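PDB 4BQ2: B-agarase from Saccharophagus degradans, which hydrolyses agarose as a family 50 exo-beta-agarase, probably releasing neoagarobiose units from chain ends. Local coordinates for residues A308-D313 with W436-F441; D449-M454 with T707-D712; V231-L236 with R385-T390. All blocks are in the same frame, centred on the assembly; numbering follows the deposited sequence.

Interaction 1 (A308-D313 with W436-F441)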
loop_
_atom_site.group_PDB
_atom_site.type_symbol
_atom_site.label_atom_id
_atom_site.label_comp_id
_atom_site.label_asym_id
_atom_site.label_seq_id
_atom_site.Cartn_x
_atom_site.Cartn_y
_atom_site.Cartn_z
ATOM N N ALA A 308 -6.086 20.240 -21.460
ATOM C CA ALA A 308 -5.246 21.216 -20.758
ATOM C C ALA A 308 -3.997 20.513 -20.208
ATOM O O ALA A 308 -4.080 19.394 -19.698
ATOM C CB ALA A 308 -6.024 21.913 -19.641
ATOM N N GLN A 309 -2.840 21.145 -20.341
ATOM C CA GLN A 309 -1.624 20.552 -19.801
ATOM C C GLN A 309 -1.360 21.074 -18.392
ATOM O O GLN A 309 -1.822 22.155 -18.035
ATOM C CB GLN A 309 -0.423 20.786 -20.724
ATOM C CG GLN A 309 0.740 19.810 -20.494
ATOM C CD GLN A 309 0.297 18.356 -20.287
ATOM O OE1 GLN A 309 0.387 17.817 -19.172
ATOM N NE2 GLN A 309 -0.187 17.714 -21.361
ATOM N N ARG A 310 -0.649 20.285 -17.590
ATOM C CA ARG A 310 -0.264 20.699 -16.239
ATOM C C ARG A 310 0.632 21.949 -16.265
ATOM O O ARG A 310 1.412 22.149 -17.205
ATOM C CB ARG A 310 0.479 19.564 -15.529
ATOM C CG ARG A 310 -0.335 18.295 -15.294
ATOM C CD ARG A 310 0.520 17.196 -14.670
ATOM N NE ARG A 310 1.228 17.689 -13.477
ATOM C CZ ARG A 310 0.698 17.750 -12.252
ATOM N NH1 ARG A 310 -0.550 17.319 -12.033
ATOM N NH2 ARG A 310 1.422 18.232 -11.238
ATOM N N SER A 311 0.482 22.783 -15.238
ATOM C CA SER A 311 1.417 23.865 -14.931
ATOM C C SER A 311 2.632 23.286 -14.166
ATOM O O SER A 311 2.478 22.454 -13.237
ATOM C CB SER A 311 0.700 24.947 -14.107
ATOM O OG SER A 311 1.593 25.690 -13.277
ATOM N N ALA A 312 3.832 23.716 -14.566
ATOM C CA ALA A 312 5.065 23.226 -13.957
ATOM C C ALA A 312 5.181 23.621 -12.475
ATOM O O ALA A 312 5.912 22.978 -11.719
ATOM C CB ALA A 312 6.289 23.693 -14.751
ATOM N N ASP A 313 4.452 24.660 -12.071
ATOM C CA ASP A 313 4.480 25.129 -10.680
ATOM C C ASP A 313 3.425 24.470 -9.763
ATOM O O ASP A 313 3.393 24.767 -8.572
ATOM C CB ASP A 313 4.333 26.658 -10.617
ATOM C CG ASP A 313 5.548 27.386 -11.157
ATOM O OD1 ASP A 313 6.632 26.760 -11.281
ATOM O OD2 ASP A 313 5.415 28.597 -11.454
ATOM N N TRP A 436 2.785 17.380 -1.127
ATOM C CA TRP A 436 3.849 16.661 -1.821
ATOM C C TRP A 436 4.837 17.693 -2.332
ATOM O O TRP A 436 4.430 18.687 -2.937
ATOM C CB TRP A 436 3.308 15.974 -3.077
ATOM C CG TRP A 436 2.199 14.997 -2.974
ATOM C CD1 TRP A 436 0.861 15.262 -3.112
ATOM C CD2 TRP A 436 2.314 13.567 -2.822
ATOM N NE1 TRP A 436 0.140 14.097 -3.041
ATOM C CE2 TRP A 436 1.006 13.037 -2.886
ATOM C CE3 TRP A 436 3.391 12.697 -2.673
ATOM C CZ2 TRP A 436 0.737 11.651 -2.752
ATOM C CZ3 TRP A 436 3.146 11.299 -2.558
ATOM C CH2 TRP A 436 1.826 10.798 -2.572
ATOM N N VAL A 437 6.129 17.454 -2.116
ATOM C CA VAL A 437 7.153 18.341 -2.656
ATOM C C VAL A 437 7.558 17.792 -4.012
ATOM O O VAL A 437 8.273 16.781 -4.118
ATOM C CB VAL A 437 8.381 18.494 -1.708
ATOM C CG1 VAL A 437 9.410 19.501 -2.275
ATOM C CG2 VAL A 437 7.897 18.934 -0.351
ATOM N N ILE A 438 7.073 18.474 -5.052
ATOM C CA ILE A 438 7.357 18.083 -6.419
ATOM C C ILE A 438 7.853 19.313 -7.153
ATOM O O ILE A 438 7.640 20.448 -6.709
ATOM C CB ILE A 438 6.111 17.474 -7.128
ATOM C CG1 ILE A 438 5.004 18.539 -7.337
ATOM C CG2 ILE A 438 5.585 16.267 -6.343
ATOM C CD1 ILE A 438 3.795 18.063 -8.161
ATOM N N GLY A 439 8.500 19.105 -8.286
ATOM C CA GLY A 439 8.998 20.258 -9.038
ATOM C C GLY A 439 10.166 19.900 -9.938
ATOM O O GLY A 439 10.466 18.733 -10.127
ATOM N N ASP A 440 10.825 20.907 -10.490
ATOM C CA ASP A 440 11.888 20.661 -11.460
ATOM C C ASP A 440 13.276 20.598 -10.852
ATOM O O ASP A 440 14.251 20.681 -11.608
ATOM C CB ASP A 440 11.886 21.769 -12.525
ATOM C CG ASP A 440 10.629 21.784 -13.327
ATOM O OD1 ASP A 440 10.143 20.673 -13.647
ATOM O OD2 ASP A 440 10.128 22.900 -13.622
ATOM N N PHE A 441 13.365 20.515 -9.520
ATOM C CA PHE A 441 14.643 20.481 -8.802
ATOM C C PHE A 441 15.470 19.297 -9.280
ATOM O O PHE A 441 14.948 18.371 -9.888
ATOM C CB PHE A 441 14.460 20.454 -7.269
ATOM C CG PHE A 441 13.358 19.506 -6.789
ATOM C CD1 PHE A 441 13.528 18.108 -6.825
ATOM C CD2 PHE A 441 12.146 20.017 -6.325
ATOM C CE1 PHE A 441 12.516 17.262 -6.389
ATOM C CE2 PHE A 441 11.125 19.173 -5.899
ATOM C CZ PHE A 441 11.305 17.794 -5.921
#
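Arg-310 and Ile-438 reach for each other from opposite directions, and the guanidinium atom NH2 stops 3.9 Å from the methyl CD1 of Ile-438. The methyl approaches the guanidinium obliquely. A second, separate touch lies farther along the loops, where the methyl CB of Ala-312 stands 4.1 Å from OD2 of Asp-440. Both are van der Waals approaches of an apolar carbon to a charged group, and the two segments together bury a modest 114 Å². The arginine chain kinks at chi3 (52°), which turns its guanidinium across the gap. Its polar end is held within its own loop region, with NH1 in a salt bridge to Glu-318 and NH2 bonded to the carbonyl of Thr-316. On the other side, CG1 of Ile-438 takes the crowded position between the backbone N and the carbonyl carbon (chi1 67°) and carries CD1 forward. Two short-range bonds shape the loop 308-313. The side-chain OE1 of Gln-309 accepts from N of Arg-310 at 3.1 Å, with the donor above the amide plane, and OG of Ser-311 accepts from N of Asp-313 at 3.3 Å, forming an ST turn around Ala-312, the residue that touches Asp-440. Farther out, Arg-465 of helix 460-477 ties the two loops together, its NE bonding the carbonyl of Ile-438 and its NH2 that of Asp-313. The carboxylates of Asp-313 and Asp-440 do not touch, OD1 of the former lying 5.7 Å from OD2 of the latter. With only apolar-to-polar touches between the loops themselves, the contact is a light surface one, and a polar link between them is provided by Arg-465.

Interaction 2 (D449-M454 with T707-D712)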
loop_
_atom_site.group_PDB
_atom_site.type_symbol
_atom_site.label_atom_id
_atom_site.label_comp_id
_atom_site.label_asym_id
_atom_site.label_seq_id
_atom_site.Cartn_x
_atom_site.Cartn_y
_atom_site.Cartn_z
ATOM N N ASP A 449 14.247 3.235 -7.571
ATOM C CA ASP A 449 13.222 4.189 -7.183
ATOM C C ASP A 449 11.881 3.678 -7.684
ATOM O O ASP A 449 11.708 3.421 -8.896
ATOM C CB ASP A 449 13.502 5.554 -7.807
ATOM C CG ASP A 449 14.838 6.121 -7.408
ATOM O OD1 ASP A 449 15.304 5.884 -6.267
ATOM O OD2 ASP A 449 15.419 6.835 -8.256
ATOM N N PHE A 450 10.942 3.540 -6.752
ATOM C CA PHE A 450 9.651 2.987 -7.062
ATOM C C PHE A 450 8.619 4.012 -7.550
ATOM O O PHE A 450 8.281 4.065 -8.736
ATOM C CB PHE A 450 9.104 2.162 -5.887
ATOM C CG PHE A 450 7.893 1.381 -6.276
ATOM C CD1 PHE A 450 8.025 0.264 -7.107
ATOM C CD2 PHE A 450 6.612 1.817 -5.915
ATOM C CE1 PHE A 450 6.913 -0.438 -7.533
ATOM C CE2 PHE A 450 5.490 1.102 -6.328
ATOM C CZ PHE A 450 5.644 -0.019 -7.148
ATOM N N TRP A 451 8.084 4.812 -6.641
ATOM C CA TRP A 451 7.070 5.814 -7.041
ATOM C C TRP A 451 7.627 6.930 -7.948
ATOM O O TRP A 451 6.880 7.554 -8.701
ATOM C CB TRP A 451 6.419 6.409 -5.794
ATOM C CG TRP A 451 5.569 5.446 -4.977
ATOM C CD1 TRP A 451 5.727 5.136 -3.645
ATOM C CD2 TRP A 451 4.407 4.722 -5.422
ATOM N NE1 TRP A 451 4.751 4.261 -3.243
ATOM C CE2 TRP A 451 3.932 3.981 -4.317
ATOM C CE3 TRP A 451 3.735 4.616 -6.658
ATOM C CZ2 TRP A 451 2.802 3.141 -4.400
ATOM C CZ3 TRP A 451 2.608 3.789 -6.743
ATOM C CH2 TRP A 451 2.152 3.062 -5.616
ATOM N N GLY A 452 8.934 7.183 -7.881
ATOM C CA GLY A 452 9.552 8.296 -8.600
ATOM C C GLY A 452 10.971 8.511 -8.143
ATOM O O GLY A 452 11.410 7.924 -7.146
ATOM N N ALA A 453 11.705 9.349 -8.866
ATOM C CA ALA A 453 13.094 9.648 -8.512
ATOM C C ALA A 453 13.169 10.426 -7.192
ATOM O O ALA A 453 12.221 11.139 -6.817
ATOM C CB ALA A 453 13.754 10.454 -9.624
ATOM N N MET A 454 14.310 10.321 -6.523
ATOM C CA MET A 454 14.524 10.983 -5.227
ATOM C C MET A 454 15.034 12.412 -5.425
ATOM O O MET A 454 15.761 12.693 -6.403
ATOM C CB MET A 454 15.487 10.147 -4.383
ATOM C CG MET A 454 14.862 8.852 -3.899
ATOM S SD MET A 454 13.497 9.129 -2.726
ATOM C CE MET A 454 14.442 9.532 -1.247
ATOM N N THR A 707 -11.289 -2.858 -11.915
ATOM C CA THR A 707 -10.386 -2.917 -13.052
ATOM C C THR A 707 -9.174 -2.026 -12.873
ATOM O O THR A 707 -8.497 -1.678 -13.856
ATOM C CB THR A 707 -11.113 -2.528 -14.354
ATOM O OG1 THR A 707 -11.788 -1.263 -14.186
ATOM C CG2 THR A 707 -12.112 -3.631 -14.707
ATOM N N GLY A 708 -8.867 -1.700 -11.622
ATOM C CA GLY A 708 -7.691 -0.889 -11.317
ATOM C C GLY A 708 -7.886 0.613 -11.209
ATOM O O GLY A 708 -8.516 1.240 -12.053
ATOM N N ARG A 709 -7.308 1.222 -10.172
ATOM C CA ARG A 709 -7.293 2.685 -10.125
ATOM C C ARG A 709 -6.411 3.167 -11.280
ATOM O O ARG A 709 -5.442 2.508 -11.641
ATOM C CB ARG A 709 -6.791 3.212 -8.768
ATOM C CG ARG A 709 -5.304 2.952 -8.494
ATOM C CD ARG A 709 -4.905 3.429 -7.090
ATOM N NE ARG A 709 -3.498 3.155 -6.803
ATOM C CZ ARG A 709 -2.841 3.624 -5.745
ATOM N NH1 ARG A 709 -3.498 4.352 -4.829
ATOM N NH2 ARG A 709 -1.541 3.346 -5.600
ATOM N N ALA A 710 -6.792 4.281 -11.887
ATOM C CA ALA A 710 -6.087 4.829 -13.057
ATOM C C ALA A 710 -4.555 4.993 -12.848
ATOM O O ALA A 710 -3.750 4.737 -13.758
ATOM C CB ALA A 710 -6.748 6.152 -13.476
ATOM N N TYR A 711 -4.139 5.391 -11.645
ATOM C CA TYR A 711 -2.723 5.636 -11.381
ATOM C C TYR A 711 -1.824 4.422 -11.632
ATOM O O TYR A 711 -0.798 4.554 -12.262
ATOM C CB TYR A 711 -2.541 6.131 -9.934
ATOM C CG TYR A 711 -1.118 6.493 -9.497
ATOM C CD1 TYR A 711 -0.298 7.321 -10.287
ATOM C CD2 TYR A 711 -0.640 6.082 -8.245
ATOM C CE1 TYR A 711 0.960 7.718 -9.847
ATOM C CE2 TYR A 711 0.619 6.459 -7.796
ATOM C CZ TYR A 711 1.417 7.261 -8.599
ATOM O OH TYR A 711 2.674 7.608 -8.151
ATOM N N ASP A 712 -2.196 3.242 -11.144
ATOM C CA ASP A 712 -1.238 2.145 -11.196
ATOM C C ASP A 712 -1.841 0.745 -11.189
ATOM O O ASP A 712 -1.104 -0.235 -10.991
ATOM C CB ASP A 712 -0.265 2.297 -10.010
ATOM C CG ASP A 712 -0.925 1.974 -8.692
ATOM O OD1 ASP A 712 -2.181 1.786 -8.691
ATOM O OD2 ASP A 712 -0.188 1.883 -7.673
#
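The six-membered ring of Trp-451 meets three side chains of 707-712 at once: Tyr-711, Asp-712 and Arg-709. The aromatic part pairs the indole with the phenol ring of Tyr-711. Their planes are only 15° apart but slid so far, the centroids of the six-membered ring of Trp-451 and the Tyr-711 ring 5.6 Å apart, that the rings barely overlap; the touching is done by CZ3 of Trp-451 and CE2 of Tyr-711, at 3.5 Å. CG of Tyr-711 lies anti to its own backbone N (chi1 -178°), which sends the ring out toward the indole. The indole is backed by Phe-450, whose CD2 sits over one of its faces.

The electrostatic part is at the ring edge. OD2 of Asp-712 lies near the indole plane, 3.3 Å from CH2 of Trp-451, so an anionic oxygen faces the weakly positive C-H rim. That same CH2 lies at the edge of the Arg-709 guanidinium, near its plane and 3.7 Å from NH2, a plain packing contact.

The salt bridge lies within 707-712. Arg-709 grips Asp-712 side-on, NE to OD1 at 2.7 Å and NH2 to OD2 at 2.9 Å, both nearly straight; the carboxylate lies tilted, so each nitrogen arrives from above its plane. This two-point grip fixes the oxygen that meets the tryptophan. NE1 of Trp-451 is held by Glu-491, and a glycerol, probably from crystallisation, is weakly bonded to NH2 of Arg-709. Aromatic rings beside a paired arginine and aspartate, all on loops, are consistent with a sugar-binding cleft, as in many glycoside hydrolases.

Interaction 3 (V231-L236 with R385-T390)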
loop_
_atom_site.group_PDB
_atom_site.type_symbol
_atom_site.label_atom_id
_atom_site.label_comp_id
_atom_site.label_asym_id
_atom_site.label_seq_id
_atom_site.Cartn_x
_atom_site.Cartn_y
_atom_site.Cartn_z
ATOM N N VAL A 231 -31.732 2.912 4.735
ATOM C CA VAL A 231 -31.474 2.161 5.962
ATOM C C VAL A 231 -30.319 2.811 6.724
ATOM O O VAL A 231 -30.392 3.037 7.935
ATOM C CB VAL A 231 -31.160 0.672 5.627
ATOM C CG1 VAL A 231 -30.490 -0.045 6.783
ATOM C CG2 VAL A 231 -32.448 -0.076 5.256
ATOM N N GLU A 232 -29.262 3.155 5.993
ATOM C CA GLU A 232 -28.101 3.754 6.626
ATOM C C GLU A 232 -28.418 5.171 7.133
ATOM O O GLU A 232 -28.120 5.505 8.283
ATOM C CB GLU A 232 -26.905 3.753 5.654
ATOM C CG GLU A 232 -25.668 4.273 6.356
ATOM C CD GLU A 232 -24.448 4.460 5.472
ATOM O OE1 GLU A 232 -24.547 4.422 4.225
ATOM O OE2 GLU A 232 -23.379 4.647 6.074
ATOM N N LEU A 233 -29.023 6.004 6.291
ATOM C CA LEU A 233 -29.324 7.380 6.669
ATOM C C LEU A 233 -30.200 7.470 7.937
ATOM O O LEU A 233 -30.045 8.396 8.734
ATOM C CB LEU A 233 -29.963 8.147 5.519
ATOM C CG LEU A 233 -29.184 8.360 4.209
ATOM C CD1 LEU A 233 -29.942 9.312 3.298
ATOM C CD2 LEU A 233 -27.765 8.875 4.447
ATOM N N ALA A 234 -31.073 6.489 8.139
ATOM C CA ALA A 234 -31.908 6.453 9.339
ATOM C C ALA A 234 -31.074 6.206 10.597
ATOM O O ALA A 234 -31.468 6.618 11.674
ATOM C CB ALA A 234 -33.036 5.431 9.206
ATOM N N GLU A 235 -29.899 5.588 10.448
ATOM C CA GLU A 235 -29.035 5.300 11.604
ATOM C C GLU A 235 -27.999 6.382 11.890
ATOM O O GLU A 235 -27.512 6.499 13.000
ATOM C CB GLU A 235 -28.396 3.914 11.472
ATOM C CG GLU A 235 -29.444 2.804 11.527
ATOM C CD GLU A 235 -29.095 1.589 10.676
ATOM O OE1 GLU A 235 -27.887 1.300 10.511
ATOM O OE2 GLU A 235 -30.036 0.905 10.180
ATOM N N LEU A 236 -27.674 7.184 10.886
ATOM C CA LEU A 236 -26.711 8.256 11.051
ATOM C C LEU A 236 -27.360 9.535 11.561
ATOM O O LEU A 236 -28.187 10.158 10.873
ATOM C CB LEU A 236 -25.975 8.512 9.725
ATOM C CG LEU A 236 -25.195 7.294 9.203
ATOM C CD1 LEU A 236 -24.642 7.618 7.823
ATOM C CD2 LEU A 236 -24.085 6.846 10.148
ATOM N N ARG A 385 -26.259 8.738 -8.286
ATOM C CA ARG A 385 -27.417 7.835 -8.279
ATOM C C ARG A 385 -28.097 7.801 -6.931
ATOM O O ARG A 385 -29.328 7.806 -6.866
ATOM C CB ARG A 385 -27.020 6.400 -8.641
ATOM C CG ARG A 385 -26.687 6.204 -10.124
ATOM C CD ARG A 385 -26.368 4.722 -10.351
ATOM N NE ARG A 385 -26.275 4.371 -11.765
ATOM C CZ ARG A 385 -25.178 3.967 -12.406
ATOM N NH1 ARG A 385 -24.012 3.864 -11.786
ATOM N NH2 ARG A 385 -25.248 3.660 -13.702
ATOM N N LYS A 386 -27.315 7.747 -5.849
ATOM C CA LYS A 386 -27.884 7.667 -4.481
ATOM C C LYS A 386 -28.521 8.938 -3.969
ATOM O O LYS A 386 -29.591 8.889 -3.332
ATOM C CB LYS A 386 -26.817 7.285 -3.446
ATOM C CG LYS A 386 -26.504 5.805 -3.356
ATOM C CD LYS A 386 -25.404 5.499 -2.325
ATOM C CE LYS A 386 -25.840 5.781 -0.897
ATOM N NZ LYS A 386 -24.946 5.108 0.108
ATOM N N TYR A 387 -27.846 10.061 -4.205
ATOM C CA TYR A 387 -28.222 11.300 -3.535
ATOM C C TYR A 387 -28.886 12.295 -4.442
ATOM O O TYR A 387 -29.463 13.274 -3.955
ATOM C CB TYR A 387 -27.010 11.941 -2.816
ATOM C CG TYR A 387 -26.401 11.040 -1.752
ATOM C CD1 TYR A 387 -27.193 10.437 -0.787
ATOM C CD2 TYR A 387 -25.028 10.815 -1.701
ATOM C CE1 TYR A 387 -26.646 9.608 0.199
ATOM C CE2 TYR A 387 -24.466 9.979 -0.728
ATOM C CZ TYR A 387 -25.298 9.395 0.230
ATOM O OH TYR A 387 -24.771 8.603 1.200
ATOM N N GLY A 388 -28.813 12.032 -5.752
ATOM C CA GLY A 388 -29.403 12.884 -6.772
ATOM C C GLY A 388 -28.836 14.291 -6.696
ATOM O O GLY A 388 -27.762 14.507 -6.111
ATOM N N GLU A 389 -29.575 15.252 -7.260
ATOM C CA GLU A 389 -29.192 16.671 -7.213
ATOM C C GLU A 389 -30.270 17.637 -6.694
ATOM O O GLU A 389 -31.356 17.734 -7.276
ATOM C CB GLU A 389 -28.720 17.122 -8.582
ATOM C CG GLU A 389 -27.435 16.458 -8.999
ATOM C CD GLU A 389 -26.841 17.123 -10.207
ATOM O OE1 GLU A 389 -27.578 17.282 -11.198
ATOM O OE2 GLU A 389 -25.659 17.511 -10.171
ATOM N N THR A 390 -29.970 18.324 -5.594
ATOM C CA THR A 390 -30.810 19.419 -5.075
ATOM C C THR A 390 -30.277 20.766 -5.556
ATOM O O THR A 390 -30.913 21.829 -5.361
ATOM C CB THR A 390 -30.911 19.362 -3.533
ATOM O OG1 THR A 390 -31.795 18.290 -3.181
ATOM C CG2 THR A 390 -31.501 20.640 -2.959
HETATM O O HOH W 1 -25.851 6.155 2.442
#
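Glu-232 and Lys-386 face each other across a water-bridged contact, where helices 222-235 and 378-387 come together far from the centre of the chain. Their charges are too distant for a salt bridge, OE1 of Glu-232 lying 4.2 Å from NZ of Lys-386, and their side chains cross at about a right angle. Water 1 fills the gap: it donates to OE1 of Glu-232 at 2.8 Å, accepts from NZ of Lys-386 at 2.7 Å, and is also hydrogen-bonded to OH of Tyr-387 at 2.9 Å. One water thus gathers an acid, an amine and a phenol.

Glu-232 reaches the water with CG anti to the backbone N (chi1 -175°) and the rest of the chain extended, whereas Lys-386 bends at chi3. Each charge also has a direct partner, OE2 of Glu-232 with Arg-406 and NZ of Lys-386 with Asp-725, and the shared water joins the two ion pairs. Beside this network runs a looser apolar contact, in which CD2 of Leu-233 approaches the Tyr-387 ring obliquely and stands 4.4 Å from its OH. The ring lies over its own neighbour, CB of Lys-386 being 4.0 Å above its centre.

The carbonyl of Glu-232 accepts from Glu-235 N and Leu-236 N, and Gly-388 leaves helix 378-387 with positive phi. Arg-229 bonds the carbonyl of Lys-386, while Leu-233 and Tyr-387 both rest on Val-402, so that helix 394-410 packs against the pair and completes a small cluster of three helices.

How the interactions relate
Interaction 1 is a surface contact of two loops, whereas interactions 2 and 3 are partly buried; interaction 2 lies closest to the chain centre, interaction 3 farthest. Interactions 1 and 2 are neighbours, with centres 17 Å apart, and their segments 436-441 and 449-454 come from the same region of chain on either side of strand 443-444. Interaction 3, with its centre 34 Å or more from both, instead joins two helices. The chemistry differs accordingly: apolar carbons against charged groups at the surface, slid-apart aromatic rings beside an ion pair near the probable cleft, and a water joining separately paired charges among helices.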